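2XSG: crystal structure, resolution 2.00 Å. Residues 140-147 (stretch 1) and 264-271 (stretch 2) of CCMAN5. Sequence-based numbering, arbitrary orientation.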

# COMPACT_ATOMS: atom_id res chain seq x y z
N ALA A 140 3.70 -16.90 9.59
CA ALA A 140 4.47 -16.64 8.37
C ALA A 140 5.90 -16.23 8.63
O ALA A 140 6.18 -15.53 9.60
CB ALA A 140 3.79 -15.55 7.52
N ALA A 141 6.80 -16.66 7.74
CA ALA A 141 8.10 -16.04 7.57
C ALA A 141 8.06 -15.32 6.23
O ALA A 141 7.02 -15.36 5.57
CB ALA A 141 9.22 -17.08 7.59
N THR A 142 9.16 -14.67 5.84
CA THR A 142 9.25 -13.88 4.60
C THR A 142 8.64 -14.61 3.41
O THR A 142 7.80 -14.05 2.68
CB THR A 142 10.74 -13.48 4.28
OG1 THR A 142 11.31 -12.81 5.40
CG2 THR A 142 10.84 -12.58 3.06
N ARG A 143 9.07 -15.86 3.21
CA ARG A 143 8.69 -16.62 2.01
C ARG A 143 7.75 -17.78 2.32
O ARG A 143 7.32 -18.47 1.39
CB ARG A 143 9.94 -17.14 1.28
CG ARG A 143 10.92 -16.05 0.85
CD ARG A 143 12.32 -16.58 0.46
NE ARG A 143 13.21 -15.44 0.24
CZ ARG A 143 13.84 -14.75 1.17
NH1 ARG A 143 14.60 -13.72 0.82
NH2 ARG A 143 13.74 -15.09 2.46
N SER A 144 7.43 -17.99 3.60
CA SER A 144 6.77 -19.23 4.01
C SER A 144 5.51 -19.02 4.84
O SER A 144 5.42 -18.07 5.62
CB SER A 144 7.71 -20.11 4.84
OG SER A 144 8.89 -20.42 4.15
N GLY A 145 4.57 -19.93 4.68
CA GLY A 145 3.41 -20.00 5.54
C GLY A 145 3.39 -21.34 6.24
O GLY A 145 3.53 -22.38 5.58
N VAL A 146 3.22 -21.33 7.56
CA VAL A 146 3.14 -22.57 8.31
C VAL A 146 1.79 -22.70 8.94
O VAL A 146 1.20 -21.69 9.36
CB VAL A 146 4.28 -22.76 9.37
CG1 VAL A 146 5.60 -22.81 8.66
CG2 VAL A 146 4.27 -21.65 10.45
N HIS A 147 1.31 -23.94 8.99
CA HIS A 147 -0.01 -24.32 9.49
C HIS A 147 0.12 -25.37 10.61
O HIS A 147 0.93 -26.32 10.50
CB HIS A 147 -0.83 -24.98 8.38
CG HIS A 147 -1.00 -24.13 7.16
ND1 HIS A 147 -2.25 -23.80 6.66
CD2 HIS A 147 -0.10 -23.59 6.31
CE1 HIS A 147 -2.11 -23.06 5.58
NE2 HIS A 147 -0.82 -22.92 5.34
N ILE A 264 14.96 -24.94 -1.29
CA ILE A 264 16.14 -24.39 -0.63
C ILE A 264 15.72 -23.28 0.36
O ILE A 264 16.12 -23.31 1.53
CB ILE A 264 17.12 -23.84 -1.65
CG1 ILE A 264 17.74 -25.01 -2.43
CG2 ILE A 264 18.19 -22.93 -0.98
CD1 ILE A 264 18.40 -24.57 -3.72
N ASP A 265 14.90 -22.34 -0.11
CA ASP A 265 14.40 -21.27 0.75
C ASP A 265 13.75 -21.84 2.00
O ASP A 265 13.94 -21.30 3.09
CB ASP A 265 13.37 -20.40 0.00
CG ASP A 265 13.99 -19.60 -1.15
OD1 ASP A 265 15.23 -19.40 -1.18
OD2 ASP A 265 13.22 -19.18 -2.04
N GLN A 266 12.99 -22.92 1.83
CA GLN A 266 12.28 -23.52 2.93
C GLN A 266 13.25 -24.10 3.95
O GLN A 266 13.04 -23.91 5.15
CB GLN A 266 11.26 -24.59 2.48
CG GLN A 266 10.33 -24.96 3.62
CD GLN A 266 9.14 -25.78 3.18
OE1 GLN A 266 8.04 -25.24 2.93
NE2 GLN A 266 9.34 -27.09 3.07
N GLN A 267 14.29 -24.80 3.48
CA GLN A 267 15.29 -25.35 4.40
C GLN A 267 16.07 -24.24 5.11
O GLN A 267 16.37 -24.37 6.30
CB GLN A 267 16.22 -26.38 3.72
CG GLN A 267 17.30 -25.84 2.80
CD GLN A 267 17.95 -26.93 1.93
OE1 GLN A 267 17.46 -28.07 1.86
NE2 GLN A 267 19.06 -26.58 1.25
N VAL A 268 16.35 -23.14 4.39
CA VAL A 268 17.04 -21.99 4.99
C VAL A 268 16.17 -21.28 6.01
O VAL A 268 16.58 -21.09 7.14
CB VAL A 268 17.58 -20.99 3.91
CG1 VAL A 268 18.06 -19.68 4.56
CG2 VAL A 268 18.74 -21.62 3.12
N GLU A 269 14.94 -20.97 5.62
CA GLU A 269 14.02 -20.18 6.43
C GLU A 269 13.47 -20.91 7.66
O GLU A 269 13.40 -20.34 8.75
CB GLU A 269 12.84 -19.77 5.54
CG GLU A 269 12.28 -18.44 5.88
CD GLU A 269 11.51 -17.81 4.72
OE1 GLU A 269 10.42 -18.33 4.39
OE2 GLU A 269 12.00 -16.79 4.19
N LEU A 270 13.09 -22.18 7.46
CA LEU A 270 12.37 -22.93 8.47
C LEU A 270 13.19 -24.03 9.16
O LEU A 270 12.94 -24.36 10.32
CB LEU A 270 11.11 -23.55 7.87
CG LEU A 270 10.14 -22.61 7.14
CD1 LEU A 270 8.92 -23.39 6.69
CD2 LEU A 270 9.75 -21.39 7.96
N GLY A 271 14.16 -24.58 8.44
CA GLY A 271 14.96 -25.72 8.91
C GLY A 271 14.10 -26.74 9.63
O GLY A 271 13.07 -27.16 9.10

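What joins a turn and a helix so far apart in the chain? Chiefly one carboxylate. Glu-269, buried on the helix, points its CA-to-CB bond toward the other stretch and contributes the largest covered area. Its OE1 accepts hydrogen bonds from Ser-144 OG at 2.6 Å and from the backbone N of Arg-143 at 3.1 Å; the same N makes a weak bond to Glu-269 OE2 at 3.2 Å. Both oxygens thus gather donors from the turn, where Ala-141 N bonds to Ser-144 O at 2.9 Å.

How does the glutamate reach this site? Its chi1 of -146° lies between wells, chi2 is t, and chi3 is 70°. The extended first part carries the carboxylate out from the helix to the turn. Ser-144 meets it with a short side chain in the m rotamer, and Ala-141 brings only a methyl close, CB lying 3.6 Å from Glu-269 OE1.

Why is Arg-143 so extended? After chi1 in m, chi2 and chi3 are both t, so the chain runs out alongside the Glu-269 carboxylate, and chi4 of 81° turns the guanidinium so that NH2 comes back to it. There NH2 forms a salt bridge with Glu-269 OE2 at 3.0 Å, the oxygen lying at the guanidinium edge, near its plane, where N-H groups point. Asp-265, with chi1 in m, adds a second negative charge: its OD2 is 4.4 Å from Arg-143 NE, beyond a salt bridge.

What lies beside the polar cluster? Leu-270, m at chi1 and t at chi2, offers its branched end to the strand. Its CD1 packs 3.9 Å from CG1 of Val-146, also an m rotamer, while its CD2 is 4.4 Å from Ala-141 CB. Leu-270, Val-146 and Ala-141 are all buried, and their side chains, which neither donate nor accept hydrogen bonds, suit such a setting.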